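Local coordinates for probable signal peptide protein (Ralstonia solanacearum, PDB 2QGU) that binds a phospholipid and probably carries it through the periplasm, as expected of an MlaC-family lipid carrier, at residues K124-A129 and T133-R138; Y152-E155 and G160-V163. The protein carries 13 engineered substitutions. All coordinates share one frame; numbering follows the deposited sequence.

Contact 1 (K124-A129 and T133-R138); sequences KPFRAA and TDVVVR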
loop_
_atom_site.group_PDB
_atom_site.type_symbol
_atom_site.label_atom_id
_atom_site.label_comp_id
_atom_site.label_asym_id
_atom_site.label_seq_id
_atom_site.Cartn_x
_atom_site.Cartn_y
_atom_site.Cartn_z
ATOM N N LYS A 124 -8.318 -16.728 3.322
ATOM C CA LYS A 124 -8.322 -17.953 2.542
ATOM C C LYS A 124 -7.117 -18.801 2.977
ATOM O O LYS A 124 -6.211 -18.297 3.654
ATOM C CB LYS A 124 -8.283 -17.621 1.047
ATOM C CG LYS A 124 -9.549 -16.906 0.559
ATOM C CD LYS A 124 -9.413 -16.488 -0.891
ATOM C CE LYS A 124 -10.685 -15.794 -1.352
ATOM N NZ LYS A 124 -10.570 -15.372 -2.775
ATOM N N PRO A 125 -7.103 -20.095 2.612
ATOM C CA PRO A 125 -5.968 -20.923 3.019
ATOM C C PRO A 125 -4.637 -20.331 2.572
ATOM O O PRO A 125 -4.526 -19.801 1.460
ATOM C CB PRO A 125 -6.218 -22.242 2.278
ATOM C CG PRO A 125 -7.705 -22.287 2.097
ATOM C CD PRO A 125 -8.095 -20.869 1.837
ATOM N N PHE A 126 -3.641 -20.418 3.446
ATOM C CA PHE A 126 -2.280 -20.069 3.074
ATOM C C PHE A 126 -1.678 -21.253 2.338
ATOM O O PHE A 126 -1.621 -22.365 2.874
ATOM C CB PHE A 126 -1.444 -19.712 4.296
ATOM C CG PHE A 126 -0.054 -19.280 3.958
ATOM C CD1 PHE A 126 0.173 -18.052 3.344
ATOM C CD2 PHE A 126 1.030 -20.113 4.215
ATOM C CE1 PHE A 126 1.458 -17.647 3.015
ATOM C CE2 PHE A 126 2.324 -19.712 3.891
ATOM C CZ PHE A 126 2.535 -18.479 3.289
ATOM N N ARG A 127 -1.237 -21.008 1.107
ATOM C CA ARG A 127 -0.895 -22.095 0.189
ATOM C C ARG A 127 0.592 -22.294 -0.067
ATOM O O ARG A 127 0.983 -23.316 -0.625
ATOM C CB ARG A 127 -1.626 -21.931 -1.148
ATOM C CG ARG A 127 -3.123 -21.863 -1.004
ATOM C CD ARG A 127 -3.824 -22.107 -2.326
ATOM N NE ARG A 127 -5.271 -21.945 -2.183
ATOM C CZ ARG A 127 -6.094 -22.891 -1.743
ATOM N NH1 ARG A 127 -5.630 -24.093 -1.417
ATOM N NH2 ARG A 127 -7.396 -22.632 -1.639
ATOM N N ALA A 128 1.418 -21.322 0.302
ATOM C CA ALA A 128 2.866 -21.474 0.147
ATOM C C ALA A 128 3.441 -22.398 1.223
ATOM O O ALA A 128 2.752 -22.756 2.186
ATOM C CB ALA A 128 3.546 -20.119 0.196
ATOM N N ALA A 129 4.704 -22.787 1.062
ATOM C CA ALA A 129 5.375 -23.587 2.082
ATOM C C ALA A 129 5.802 -22.712 3.256
ATOM O O ALA A 129 6.063 -21.511 3.089
ATOM C CB ALA A 129 6.578 -24.305 1.498
ATOM N N THR A 133 9.825 -17.684 1.325
ATOM C CA THR A 133 10.125 -16.350 1.856
ATOM C C THR A 133 9.470 -15.202 1.086
ATOM O O THR A 133 9.603 -14.040 1.468
ATOM C CB THR A 133 11.637 -16.100 1.922
ATOM O OG1 THR A 133 12.195 -16.305 0.622
ATOM C CG2 THR A 133 12.300 -17.035 2.940
ATOM N N ASP A 134 8.774 -15.526 -0.002
ATOM C CA ASP A 134 8.070 -14.525 -0.792
ATOM C C ASP A 134 6.753 -15.145 -1.231
ATOM O O ASP A 134 6.715 -15.989 -2.132
ATOM C CB ASP A 134 8.914 -14.075 -1.987
ATOM C CG ASP A 134 8.517 -12.703 -2.491
ATOM O OD1 ASP A 134 7.307 -12.436 -2.608
ATOM O OD2 ASP A 134 9.412 -11.873 -2.755
ATOM N N VAL A 135 5.677 -14.725 -0.577
ATOM C CA VAL A 135 4.411 -15.469 -0.610
ATOM C C VAL A 135 3.221 -14.536 -0.815
ATOM O O VAL A 135 3.364 -13.310 -0.765
ATOM C CB VAL A 135 4.214 -16.292 0.699
ATOM C CG1 VAL A 135 5.414 -17.216 0.945
ATOM C CG2 VAL A 135 4.005 -15.372 1.888
ATOM N N VAL A 136 2.048 -15.126 -1.042
ATOM C CA VAL A 136 0.806 -14.363 -1.147
ATOM C C VAL A 136 -0.146 -14.794 -0.038
ATOM O O VAL A 136 -0.296 -15.985 0.230
ATOM C CB VAL A 136 0.170 -14.537 -2.552
ATOM C CG1 VAL A 136 -1.260 -13.982 -2.620
ATOM C CG2 VAL A 136 1.047 -13.867 -3.609
ATOM N N VAL A 137 -0.753 -13.808 0.618
ATOM C CA VAL A 137 -1.822 -14.026 1.593
ATOM C C VAL A 137 -3.111 -13.490 0.984
ATOM O O VAL A 137 -3.159 -12.339 0.538
ATOM C CB VAL A 137 -1.515 -13.302 2.928
ATOM C CG1 VAL A 137 -2.711 -13.353 3.882
ATOM C CG2 VAL A 137 -0.264 -13.892 3.583
ATOM N N ARG A 138 -4.142 -14.332 0.940
ATOM C CA ARG A 138 -5.396 -13.963 0.293
ATOM C C ARG A 138 -6.515 -13.812 1.315
ATOM O O ARG A 138 -6.612 -14.585 2.269
ATOM C CB ARG A 138 -5.780 -14.991 -0.772
ATOM C CG ARG A 138 -4.694 -15.233 -1.833
ATOM C CD ARG A 138 -5.241 -16.021 -3.017
ATOM N NE ARG A 138 -6.234 -15.229 -3.744
ATOM C CZ ARG A 138 -7.268 -15.727 -4.411
ATOM N NH1 ARG A 138 -7.495 -17.037 -4.445
ATOM N NH2 ARG A 138 -8.103 -14.903 -5.022
HETATM O O HOH W 1 -3.638 -16.962 1.997
#

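Contact 2 (Y152-E155 and G160-V163); sequences YRVE and GWKV. Engineered in segment 152-155: V154 (natural residue Met). With PEF (di-palmitoyl-3-sn-phosphatidylethanolamine), chain B.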
loop_
_atom_site.group_PDB
_atom_site.type_symbol
_atom_site.label_atom_id
_atom_site.label_comp_id
_atom_site.label_asym_id
_atom_site.label_seq_id
_atom_site.Cartn_x
_atom_site.Cartn_y
_atom_site.Cartn_z
ATOM N N TYR A 152 -2.204 -9.954 -0.584
ATOM C CA TYR A 152 -0.976 -9.276 -0.187
ATOM C C TYR A 152 0.230 -10.074 -0.604
ATOM O O TYR A 152 0.231 -11.297 -0.471
ATOM C CB TYR A 152 -0.931 -9.115 1.337
ATOM C CG TYR A 152 -2.150 -8.445 1.899
ATOM C CD1 TYR A 152 -2.179 -7.065 2.083
ATOM C CD2 TYR A 152 -3.284 -9.185 2.238
ATOM C CE1 TYR A 152 -3.300 -6.435 2.590
ATOM C CE2 TYR A 152 -4.424 -8.562 2.751
ATOM C CZ TYR A 152 -4.421 -7.181 2.921
ATOM O OH TYR A 152 -5.520 -6.517 3.424
ATOM N N ARG A 153 1.251 -9.394 -1.115
ATOM C CA ARG A 153 2.561 -10.015 -1.277
ATOM C C ARG A 153 3.374 -9.724 -0.028
ATOM O O ARG A 153 3.415 -8.585 0.448
ATOM C CB ARG A 153 3.282 -9.522 -2.535
ATOM C CG ARG A 153 2.651 -9.996 -3.829
ATOM C CD ARG A 153 3.652 -10.035 -4.973
ATOM N NE ARG A 153 3.026 -10.529 -6.196
ATOM C CZ ARG A 153 2.913 -11.813 -6.531
ATOM N NH1 ARG A 153 3.400 -12.766 -5.744
ATOM N NH2 ARG A 153 2.317 -12.144 -7.668
ATOM N N VAL A 154 4.000 -10.765 0.512
ATOM C CA VAL A 154 4.716 -10.660 1.776
ATOM C C VAL A 154 6.086 -11.294 1.627
ATOM O O VAL A 154 6.213 -12.389 1.087
ATOM C CB VAL A 154 3.938 -11.342 2.947
ATOM C CG1 VAL A 154 4.296 -10.692 4.264
ATOM C CG2 VAL A 154 2.415 -11.270 2.728
ATOM N N GLU A 155 7.113 -10.584 2.086
ATOM C CA GLU A 155 8.483 -11.074 1.999
ATOM C C GLU A 155 9.106 -11.153 3.386
ATOM O O GLU A 155 8.960 -10.226 4.186
ATOM C CB GLU A 155 9.327 -10.173 1.094
ATOM C CG GLU A 155 10.768 -10.668 0.946
ATOM C CD GLU A 155 11.698 -9.708 0.227
ATOM O OE1 GLU A 155 11.294 -8.570 -0.102
ATOM O OE2 GLU A 155 12.864 -10.110 0.000
ATOM N N GLY A 160 11.828 -9.548 9.853
ATOM C CA GLY A 160 10.454 -10.044 9.898
ATOM C C GLY A 160 9.724 -10.014 8.567
ATOM O O GLY A 160 10.273 -9.574 7.556
ATOM N N TRP A 161 8.492 -10.515 8.579
ATOM C CA TRP A 161 7.623 -10.476 7.406
ATOM C C TRP A 161 7.122 -9.058 7.141
ATOM O O TRP A 161 6.636 -8.380 8.054
ATOM C CB TRP A 161 6.424 -11.401 7.602
ATOM C CG TRP A 161 6.746 -12.839 7.469
ATOM C CD1 TRP A 161 6.949 -13.735 8.485
ATOM C CD2 TRP A 161 6.883 -13.571 6.250
ATOM N NE1 TRP A 161 7.213 -14.979 7.966
ATOM C CE2 TRP A 161 7.179 -14.909 6.597
ATOM C CE3 TRP A 161 6.792 -13.227 4.893
ATOM C CZ2 TRP A 161 7.376 -15.904 5.639
ATOM C CZ3 TRP A 161 6.984 -14.209 3.943
ATOM C CH2 TRP A 161 7.273 -15.538 4.318
ATOM N N LYS A 162 7.246 -8.626 5.888
ATOM C CA LYS A 162 6.773 -7.305 5.462
ATOM C C LYS A 162 5.903 -7.403 4.214
ATOM O O LYS A 162 6.268 -8.067 3.246
ATOM C CB LYS A 162 7.950 -6.368 5.164
ATOM C CG LYS A 162 8.951 -6.159 6.310
ATOM C CD LYS A 162 8.322 -5.423 7.477
ATOM C CE LYS A 162 9.301 -5.240 8.633
ATOM N NZ LYS A 162 10.186 -4.070 8.415
ATOM N N VAL A 163 4.768 -6.709 4.239
ATOM C CA VAL A 163 3.911 -6.579 3.060
ATOM C C VAL A 163 4.523 -5.580 2.075
ATOM O O VAL A 163 4.856 -4.455 2.460
ATOM C CB VAL A 163 2.498 -6.095 3.452
ATOM C CG1 VAL A 163 1.623 -5.880 2.212
ATOM C CG2 VAL A 163 1.836 -7.086 4.416
HETATM C C2 PEF B . -14.207 0.098 -0.481
HETATM C C1 PEF B . -15.523 0.301 -1.231
HETATM N N PEF B . -19.176 4.572 -3.146
HETATM C C3 PEF B . -14.490 -0.518 0.873
HETATM C C4 PEF B . -17.202 3.131 -2.998
HETATM C C5 PEF B . -18.144 3.884 -3.933
HETATM C C10 PEF B . -12.326 -0.088 -1.854
HETATM C C11 PEF B . -11.175 -0.898 -2.434
HETATM C C12 PEF B . -10.358 -1.527 -1.306
HETATM C C13 PEF B . -9.575 -0.434 -0.586
HETATM C C14 PEF B . -8.535 -1.018 0.351
HETATM C C15 PEF B . -7.730 0.111 0.990
HETATM C C16 PEF B . -6.483 -0.438 1.677
HETATM C C17 PEF B . -5.526 0.686 2.058
HETATM C C18 PEF B . -4.569 1.001 0.907
HETATM C C19 PEF B . -3.151 1.223 1.427
HETATM C C20 PEF B . -2.951 2.681 1.852
HETATM C C21 PEF B . -1.558 2.890 2.440
HETATM C C22 PEF B . -0.505 2.958 1.335
HETATM C C23 PEF B . 0.846 3.406 1.889
HETATM C C24 PEF B . 1.741 2.210 2.203
HETATM C C25 PEF B . 2.810 2.581 3.227
HETATM C C30 PEF B . -13.432 -1.485 2.702
HETATM C C31 PEF B . -12.418 -1.839 3.606
HETATM C C32 PEF B . -11.207 -1.170 3.485
HETATM C C33 PEF B . -10.308 -1.450 4.706
HETATM C C34 PEF B . -9.193 -2.466 4.405
HETATM C C35 PEF B . -7.933 -2.224 5.259
HETATM C C36 PEF B . -6.821 -2.884 4.725
HETATM C C37 PEF B . -5.623 -2.548 5.363
HETATM C C38 PEF B . -4.548 -3.236 4.789
HETATM C C39 PEF B . -3.188 -2.793 5.343
HETATM C C40 PEF B . -2.016 -3.355 4.514
HETATM C C41 PEF B . -1.656 -2.431 3.335
HETATM C C42 PEF B . -0.225 -2.669 2.840
HETATM C C43 PEF B . -0.021 -2.109 1.425
HETATM C C44 PEF B . 1.438 -2.241 0.972
HETATM C C45 PEF B . 1.638 -1.687 -0.441
HETATM O O4 PEF B . -12.314 1.144 -1.941
HETATM O O5 PEF B . -14.496 -2.087 2.819
HETATM O O2 PEF B . -13.342 -0.764 -1.242
HETATM O O3 PEF B . -13.310 -0.537 1.717
HETATM O O1P PEF B . -18.564 0.386 -0.668
HETATM O O2P PEF B . -18.170 2.873 -0.217
HETATM O O3P PEF B . -16.232 1.397 -0.648
HETATM O O4P PEF B . -17.858 1.951 -2.501
HETATM P P PEF B . -17.798 1.631 -0.920
#

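Contact 1 (K124-A129 and T133-R138)
K124 meets R138 through both backbone and side chain. The backbone N of K124 donates to O of R138 at 2.9 Å and 157°, with the donor standing above the carbonyl plane rather than in it. This bond carries the pairing of the edge strand 120-123 with 134-143 one residue beyond the end of the former. Farther along, one water accepts from N of R138 at 2.9 Å and lies 3.0 Å from O of P125, a likely second bond, so it probably bridges the two segments where they have begun to part.

The side chains of K124 and R138 cross at a slant. K124 is extended beyond CG, which lays CD near CB of R138 (3.9 Å) and over one face of the guanidinium. NZ ends 3.4 Å from NH2 of R138, two donors of like charge with no bond between them; the arginine's charge is balanced on its NE side by a salt bridge to D151.

Here the connection between the first two strands of the antiparallel MlaC sheet leaves regular strand geometry but folds back almost antiparallel to 134-138, and apolar contacts add to the backbone bond in keeping it there. With CG of F126 anti to its backbone N (chi1 -177°), the ring reaches V135, whose CG2 lies at the ring edge, near its plane, 3.6 Å from CE1. CG2 of V137 approaches the same CE1 obliquely, at 4.2 Å. CB of A128 meets the other branch of V135, CG1, at 3.5 Å. Helix 31-47 also reaches this cluster, with Q32 touching both F126 and V137.

Contact 2 (Y152-E155 and G160-V163)
The beta hairpin of strands 146-157 and 160-168 forms part of the phospholipid pocket, and Y152 and V163 bring this contact to the lipid. CD1 of Y152 lies 4.0 Å from CG1 of V163, which sits at the ring edge, near its plane. The tyrosine ring reaches one acyl chain of the bound phosphatidylethanolamine, with CE1 of Y152 3.9 Å from lipid C40, while its OH merely lies against C38 at 3.7 Å. CG1 of V163, anti to its own backbone N (chi1 177°), points at the same chain farther along and stands 3.8 Å from C42. These carbon-carbon approaches are to methylenes and make the grip on the tail apolar.

Within the hairpin, E155 and K162 form an antiparallel hydrogen-bonded pair. N of E155 donates to O of K162 at 2.9 Å and 169°, and N of K162 returns an equally long bond to O of E155; each donor is tilted moderately from the carbonyl plane it approaches. V154 and V163 are the adjoining non-hydrogen-bonded pair, where CA of V163 directs a CA-H...O contact to O of R153. This is the antiparallel meander of the MlaC fold, a family of the NTF2 clan, with helix 31-47 packed on the face that carries Y152 and W161.

V154, an engineered residue (methionine in nature), crosses W161 at about a right angle: its CG1 lies 3.6 Å from CE3 of the indole. O of V154 meets the ring at its edge, near the plane, 3.5 Å from CZ3. A31 and T34 of the helix touch the same indole. On the other face of the sheet, OE1 of E155 forms a salt bridge with R76.

Overall arrangement
Contacts 1 and 2 follow one another along the chain and share one sheet, their centres about 10 Å apart. The neighbouring strands 134-143 and 146-157 join them: N of Y152 is 2.8 Å from O of V137 and N of V154 is 2.9 Å from O of V135, both probable hydrogen bonds. Beside these, O of T133 packs against CG of E155 at 3.6 Å. Contact 2 touches the lipid tail directly, whereas contact 1 lies toward the outer edge of the sheet, the side chain of V137 remaining about 10 Å from the ligand. R76, already paired with E155, also forms a salt bridge to D134 of contact 1, and helix 31-47 covers V135, V137 and W161.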